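Local coordinates for protein titin (Homo sapiens, PDB 1WAA) that is a giant muscle protein whose immunoglobulin I-set domains, linked in series, probably resist stretching force, at residues A23-E28 against G73-Q78. Sequence-based numbering, arbitrary orientation.
Sequences AHFEIE and GEVSFQ. With ZN (zinc ion), chain G; ZN (zinc ion), chain H.
Glu26 OE1, on the strand that faces 73-78 through Phe25 and Ile27, binds a zinc ion at 1.9 Å and takes a weak hydrogen bond from Lys59 NZ. The other carboxylate oxygen, Glu26 OE2, reaches the same zinc at 2.6 Å, and His24 ND1 holds a second zinc at 1.9 Å. Side chains of another chain complete both sites, so this side of the strand forms a metal-bridged interface. The other side is apolar. Both methyls of Val75 lie on one face of the Phe25 ring: CG1 stands above its centre, while CG2, 4.1 Å from the centroid, leans toward the CE2-CZ edge and touches Phe25 CZ at 3.8 Å. At the neighbouring pair the roles swap: Ile27 CG2 stands almost squarely above the Phe77 ring, 4.0 Å from the centroid and 13° off the normal. With CG1 of Ile27 anti to the backbone N (chi1 -177°), the two branches divide, and CD1 meets Phe77 CD1 at 3.9 Å. Trp38 packs against Phe25 and Val75 and meets the Phe77 ring edge-to-face. This is the heart of the immunoglobulin sandwich, strands B and F facing each other from opposite sheets; Ile27 and Phe77 appear to occupy the positions of the canonical inter-sheet disulfide. No hydrogen bond passes between the segments, so their direct contact rests on dispersion and CH-pi contacts rather than a covalent link.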
loop_
_atom_site.group_PDB
_atom_site.type_symbol
_atom_site.label_atom_id
_atom_site.label_comp_id
_atom_site.label_asym_id
_atom_site.label_seq_id
_atom_site.Cartn_x
_atom_site.Cartn_y
_atom_site.Cartn_z
ATOM N N ALA E 23 8.569 -10.041 21.786
ATOM C CA ALA E 23 9.547 -10.527 20.846
ATOM C C ALA E 23 9.101 -10.046 19.471
ATOM O O ALA E 23 7.908 -10.019 19.190
ATOM C CB ALA E 23 9.603 -12.071 20.902
ATOM N N HIS E 24 10.054 -9.635 18.644
ATOM C CA HIS E 24 9.774 -9.154 17.298
ATOM C C HIS E 24 10.572 -10.031 16.375
ATOM O O HIS E 24 11.745 -10.281 16.635
ATOM C CB HIS E 24 10.268 -7.715 17.125
ATOM C CG HIS E 24 9.740 -6.768 18.165
ATOM N ND1 HIS E 24 10.479 -6.371 19.258
ATOM C CD2 HIS E 24 8.550 -6.126 18.266
ATOM C CE1 HIS E 24 9.758 -5.542 20.001
ATOM N NE2 HIS E 24 8.581 -5.378 19.423
ATOM N N PHE E 25 9.926 -10.537 15.327
ATOM C CA PHE E 25 10.607 -11.301 14.286
ATOM C C PHE E 25 10.513 -10.509 12.978
ATOM O O PHE E 25 9.555 -9.722 12.754
ATOM C CB PHE E 25 9.950 -12.653 14.107
ATOM C CG PHE E 25 10.236 -13.604 15.225
ATOM C CD1 PHE E 25 11.318 -14.465 15.152
ATOM C CD2 PHE E 25 9.442 -13.618 16.375
ATOM C CE1 PHE E 25 11.595 -15.367 16.198
ATOM C CE2 PHE E 25 9.729 -14.499 17.422
ATOM C CZ PHE E 25 10.805 -15.369 17.320
ATOM N N GLU E 26 11.492 -10.747 12.115
ATOM C CA GLU E 26 11.661 -9.925 10.935
ATOM C C GLU E 26 12.181 -10.795 9.791
ATOM O O GLU E 26 13.170 -11.509 9.945
ATOM C CB GLU E 26 12.677 -8.837 11.288
ATOM C CG GLU E 26 13.013 -7.914 10.157
ATOM C CD GLU E 26 14.109 -6.944 10.495
ATOM O OE1 GLU E 26 14.192 -5.896 9.835
ATOM O OE2 GLU E 26 14.893 -7.212 11.408
ATOM N N ILE E 27 11.512 -10.743 8.642
ATOM C CA ILE E 27 12.039 -11.425 7.444
ATOM C C ILE E 27 11.902 -10.532 6.232
ATOM O O ILE E 27 10.926 -9.783 6.116
ATOM C CB ILE E 27 11.354 -12.787 7.212
ATOM C CG1 ILE E 27 11.957 -13.527 6.013
ATOM C CG2 ILE E 27 9.882 -12.624 7.015
ATOM C CD1 ILE E 27 11.447 -14.927 5.881
ATOM N N GLU E 28 12.876 -10.598 5.326
ATOM C CA GLU E 28 12.833 -9.786 4.112
ATOM C C GLU E 28 12.768 -10.672 2.874
ATOM O O GLU E 28 13.573 -11.597 2.711
ATOM C CB GLU E 28 14.060 -8.882 4.041
ATOM C CG GLU E 28 13.909 -7.728 3.064
ATOM C CD GLU E 28 15.134 -6.834 3.077
ATOM O OE1 GLU E 28 15.902 -6.854 2.083
ATOM O OE2 GLU E 28 15.345 -6.141 4.101
ATOM N N GLY E 73 9.413 -22.095 21.127
ATOM C CA GLY E 73 9.250 -22.936 19.954
ATOM C C GLY E 73 9.599 -22.243 18.647
ATOM O O GLY E 73 10.067 -21.092 18.609
ATOM N N GLU E 74 9.340 -22.954 17.558
ATOM C CA GLU E 74 9.632 -22.466 16.218
ATOM C C GLU E 74 8.573 -21.541 15.651
ATOM O O GLU E 74 7.380 -21.873 15.595
ATOM C CB GLU E 74 9.840 -23.643 15.262
ATOM C CG GLU E 74 10.120 -23.247 13.825
ATOM C CD GLU E 74 10.015 -24.455 12.901
ATOM O OE1 GLU E 74 11.060 -25.100 12.629
ATOM O OE2 GLU E 74 8.879 -24.786 12.480
ATOM N N VAL E 75 9.050 -20.395 15.189
ATOM C CA VAL E 75 8.252 -19.437 14.474
ATOM C C VAL E 75 8.612 -19.649 13.009
ATOM O O VAL E 75 9.793 -19.720 12.655
ATOM C CB VAL E 75 8.597 -18.009 14.959
ATOM C CG1 VAL E 75 8.082 -16.927 13.983
ATOM C CG2 VAL E 75 8.072 -17.786 16.389
ATOM N N SER E 76 7.604 -19.784 12.153
ATOM C CA SER E 76 7.868 -19.958 10.730
ATOM C C SER E 76 7.045 -18.987 9.882
ATOM O O SER E 76 6.006 -18.465 10.319
ATOM C CB SER E 76 7.654 -21.414 10.291
ATOM O OG SER E 76 6.294 -21.792 10.424
ATOM N N PHE E 77 7.542 -18.718 8.676
ATOM C CA PHE E 77 6.873 -17.797 7.769
ATOM C C PHE E 77 6.872 -18.444 6.396
ATOM O O PHE E 77 7.838 -19.099 6.027
ATOM C CB PHE E 77 7.650 -16.491 7.716
ATOM C CG PHE E 77 7.112 -15.494 6.711
ATOM C CD1 PHE E 77 7.628 -15.443 5.405
ATOM C CD2 PHE E 77 6.086 -14.601 7.072
ATOM C CE1 PHE E 77 7.162 -14.508 4.483
ATOM C CE2 PHE E 77 5.581 -13.675 6.153
ATOM C CZ PHE E 77 6.126 -13.608 4.853
ATOM N N GLN E 78 5.839 -18.169 5.633
ATOM C CA GLN E 78 5.819 -18.660 4.253
ATOM C C GLN E 78 5.073 -17.685 3.365
ATOM O O GLN E 78 4.031 -17.143 3.750
ATOM C CB GLN E 78 5.158 -20.001 4.224
HETATM ZN ZN ZN G . 12.323 -6.350 19.495
HETATM ZN ZN ZN H . 16.005 -5.531 9.784
HETATM O O HOH W 1 12.937 -8.640 20.027
HETATM O O HOH W 2 17.043 -6.632 8.208
#